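Local coordinates for 6-phosphogluconolactonase (Leishmania braziliensis, PDB 3CSS), which probably hydrolyses 6-phosphogluconolactone to 6-phosphogluconate, the second step in the oxidative stage of the pentose phosphate pathway, at residues V156-L161 with H214-A219. Numbering follows the deposited sequence.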
loop_
_atom_site.group_PDB
_atom_site.type_symbol
_atom_site.label_atom_id
_atom_site.label_comp_id
_atom_site.label_asym_id
_atom_site.label_seq_id
_atom_site.Cartn_x
_atom_site.Cartn_y
_atom_site.Cartn_z
ATOM N N VAL A 156 6.772 -9.215 0.304
ATOM C CA VAL A 156 5.314 -9.170 0.324
ATOM C C VAL A 156 4.770 -9.840 -0.938
ATOM O O VAL A 156 5.241 -9.566 -2.036
ATOM C CB VAL A 156 4.828 -7.713 0.458
ATOM C CG1 VAL A 156 3.314 -7.651 0.407
ATOM C CG2 VAL A 156 5.385 -7.101 1.733
ATOM N N ASP A 157 3.759 -10.693 -0.800
ATOM C CA ASP A 157 3.149 -11.344 -1.975
ATOM C C ASP A 157 2.308 -10.382 -2.828
ATOM O O ASP A 157 2.435 -10.340 -4.063
ATOM C CB ASP A 157 2.300 -12.552 -1.563
ATOM C CG ASP A 157 3.140 -13.678 -1.004
ATOM O OD1 ASP A 157 3.799 -14.360 -1.818
ATOM O OD2 ASP A 157 3.181 -13.833 0.230
ATOM N N ILE A 158 1.465 -9.606 -2.166
ATOM C CA ILE A 158 0.608 -8.634 -2.839
ATOM C C ILE A 158 0.604 -7.326 -2.072
ATOM O O ILE A 158 0.232 -7.296 -0.899
ATOM C CB ILE A 158 -0.862 -9.124 -2.955
ATOM C CG1 ILE A 158 -0.926 -10.439 -3.723
ATOM C CG2 ILE A 158 -1.759 -8.010 -3.595
ATOM C CD1 ILE A 158 -2.282 -11.091 -3.695
ATOM N N VAL A 159 1.030 -6.258 -2.748
ATOM C CA VAL A 159 0.912 -4.893 -2.241
ATOM C C VAL A 159 -0.230 -4.200 -2.971
ATOM O O VAL A 159 -0.175 -4.003 -4.189
ATOM C CB VAL A 159 2.227 -4.060 -2.381
ATOM C CG1 VAL A 159 2.011 -2.629 -1.835
ATOM C CG2 VAL A 159 3.424 -4.760 -1.695
ATOM N N LEU A 160 -1.259 -3.818 -2.224
ATOM C CA LEU A 160 -2.319 -3.017 -2.765
ATOM C C LEU A 160 -1.907 -1.552 -2.631
ATOM O O LEU A 160 -1.361 -1.163 -1.588
ATOM C CB LEU A 160 -3.607 -3.242 -1.987
ATOM C CG LEU A 160 -4.192 -4.646 -2.032
ATOM C CD1 LEU A 160 -5.413 -4.689 -1.100
ATOM C CD2 LEU A 160 -4.584 -4.978 -3.462
ATOM N N LEU A 161 -2.199 -0.750 -3.658
ATOM C CA LEU A 161 -1.835 0.658 -3.679
ATOM C C LEU A 161 -2.946 1.490 -4.294
ATOM O O LEU A 161 -3.811 0.976 -4.991
ATOM C CB LEU A 161 -0.543 0.878 -4.496
ATOM C CG LEU A 161 0.767 0.288 -3.987
ATOM C CD1 LEU A 161 1.813 0.555 -5.066
ATOM C CD2 LEU A 161 1.170 0.899 -2.647
ATOM N N HIS A 214 3.705 -9.167 -6.344
ATOM C CA HIS A 214 2.616 -8.569 -7.123
ATOM C C HIS A 214 2.243 -7.209 -6.505
ATOM O O HIS A 214 2.098 -7.078 -5.270
ATOM C CB HIS A 214 1.392 -9.482 -7.133
ATOM C CG HIS A 214 1.693 -10.904 -7.495
ATOM N ND1 HIS A 214 1.915 -11.302 -8.799
ATOM C CD2 HIS A 214 1.811 -12.016 -6.732
ATOM C CE1 HIS A 214 2.183 -12.600 -8.818
ATOM N NE2 HIS A 214 2.106 -13.062 -7.579
ATOM N N VAL A 215 2.082 -6.214 -7.359
ATOM C CA VAL A 215 1.639 -4.887 -6.930
ATOM C C VAL A 215 0.357 -4.591 -7.702
ATOM O O VAL A 215 0.310 -4.760 -8.909
ATOM C CB VAL A 215 2.712 -3.811 -7.220
ATOM C CG1 VAL A 215 2.205 -2.434 -6.863
ATOM C CG2 VAL A 215 4.022 -4.129 -6.473
ATOM N N VAL A 216 -0.682 -4.178 -6.987
ATOM C CA VAL A 216 -1.989 -3.907 -7.601
ATOM C C VAL A 216 -2.432 -2.499 -7.177
ATOM O O VAL A 216 -2.674 -2.231 -6.001
ATOM C CB VAL A 216 -3.056 -4.939 -7.180
ATOM C CG1 VAL A 216 -4.448 -4.601 -7.830
ATOM C CG2 VAL A 216 -2.579 -6.371 -7.504
ATOM N N VAL A 217 -2.526 -1.611 -8.158
ATOM C CA VAL A 217 -2.951 -0.237 -7.926
ATOM C C VAL A 217 -4.412 -0.120 -8.317
ATOM O O VAL A 217 -4.810 -0.559 -9.409
ATOM C CB VAL A 217 -2.140 0.762 -8.810
ATOM C CG1 VAL A 217 -2.554 2.219 -8.497
ATOM C CG2 VAL A 217 -0.594 0.548 -8.687
ATOM N N LEU A 218 -5.212 0.478 -7.439
ATOM C CA LEU A 218 -6.602 0.849 -7.733
ATOM C C LEU A 218 -6.689 2.361 -7.736
ATOM O O LEU A 218 -6.400 2.988 -6.702
ATOM C CB LEU A 218 -7.542 0.315 -6.646
ATOM C CG LEU A 218 -7.794 -1.203 -6.537
ATOM C CD1 LEU A 218 -6.666 -1.890 -5.904
ATOM C CD2 LEU A 218 -9.054 -1.443 -5.699
ATOM N N ALA A 219 -7.106 2.957 -8.860
ATOM C CA ALA A 219 -7.187 4.431 -8.982
ATOM C C ALA A 219 -8.342 4.848 -9.871
ATOM O O ALA A 219 -8.551 4.304 -10.952
ATOM C CB ALA A 219 -5.850 5.019 -9.534
#
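Leu161 and Val215 make the tightest side-chain contact between the parallel strands 158-161 and 214-219: Leu161 CD1 meets Val215 CG1 at 3.5 Å. Leu161 has CG anti to its own carbonyl carbon (chi1 -66°) and CD1 extended beyond it (chi2 175°), which carries this methyl across the strand gap, obliquely over the valine, while CB rests near Val217 CG2. The leucine tip thus enters the hollow between the two valines, whose short branched side chains suit an extended backbone and form low bumps; the longer leucine has the reach to span the gap. Val159, paired with Val215, completes this face, and Thr169 and Leu246 lie against Leu161.

The other face carries His214, Ile158, Leu160, Val216 and Leu218. At its start, His214 CB lies 4.2 Å from Ile158 CG1. Leu160 and Val216 stand side by side, with Leu160 CD2 resting 4.0 Å from Val216 CB and only loosely beside Leu218 CD1 (4.5 Å). Ile158 CG2 touches Val216 CG2 from the other direction. Helix 14-30 covers this face, Ile25 on Ile158, Val24 on Val216 and Met17 on Leu218.

The two strands lie inside the parallel part of the Rossmann-like sheet of this isomerase/lactonase family, between strands 39-43 and 252-257; burial on both faces suits aliphatic side chains. Backbone bonds zip the pair together: Val159 N to His214 O, Val216 N to Val159 O and Leu218 N to Leu161 O are nearly straight, whereas Leu161 N to Val216 O is bent (149°).

At the partly exposed start, polar residues replace aliphatic ones. His214 sets the edge of its ring against Asp157 O, CD2 lying 3.2 Å from that oxygen, which also takes a weak bond from His214 N. The polar ends reach opposite ways across the sheet: His214 ND1 bonds Ser252 OG of strand 252-257, whereas Asp157 OD2 accepts from Val40 N of strand 39-43.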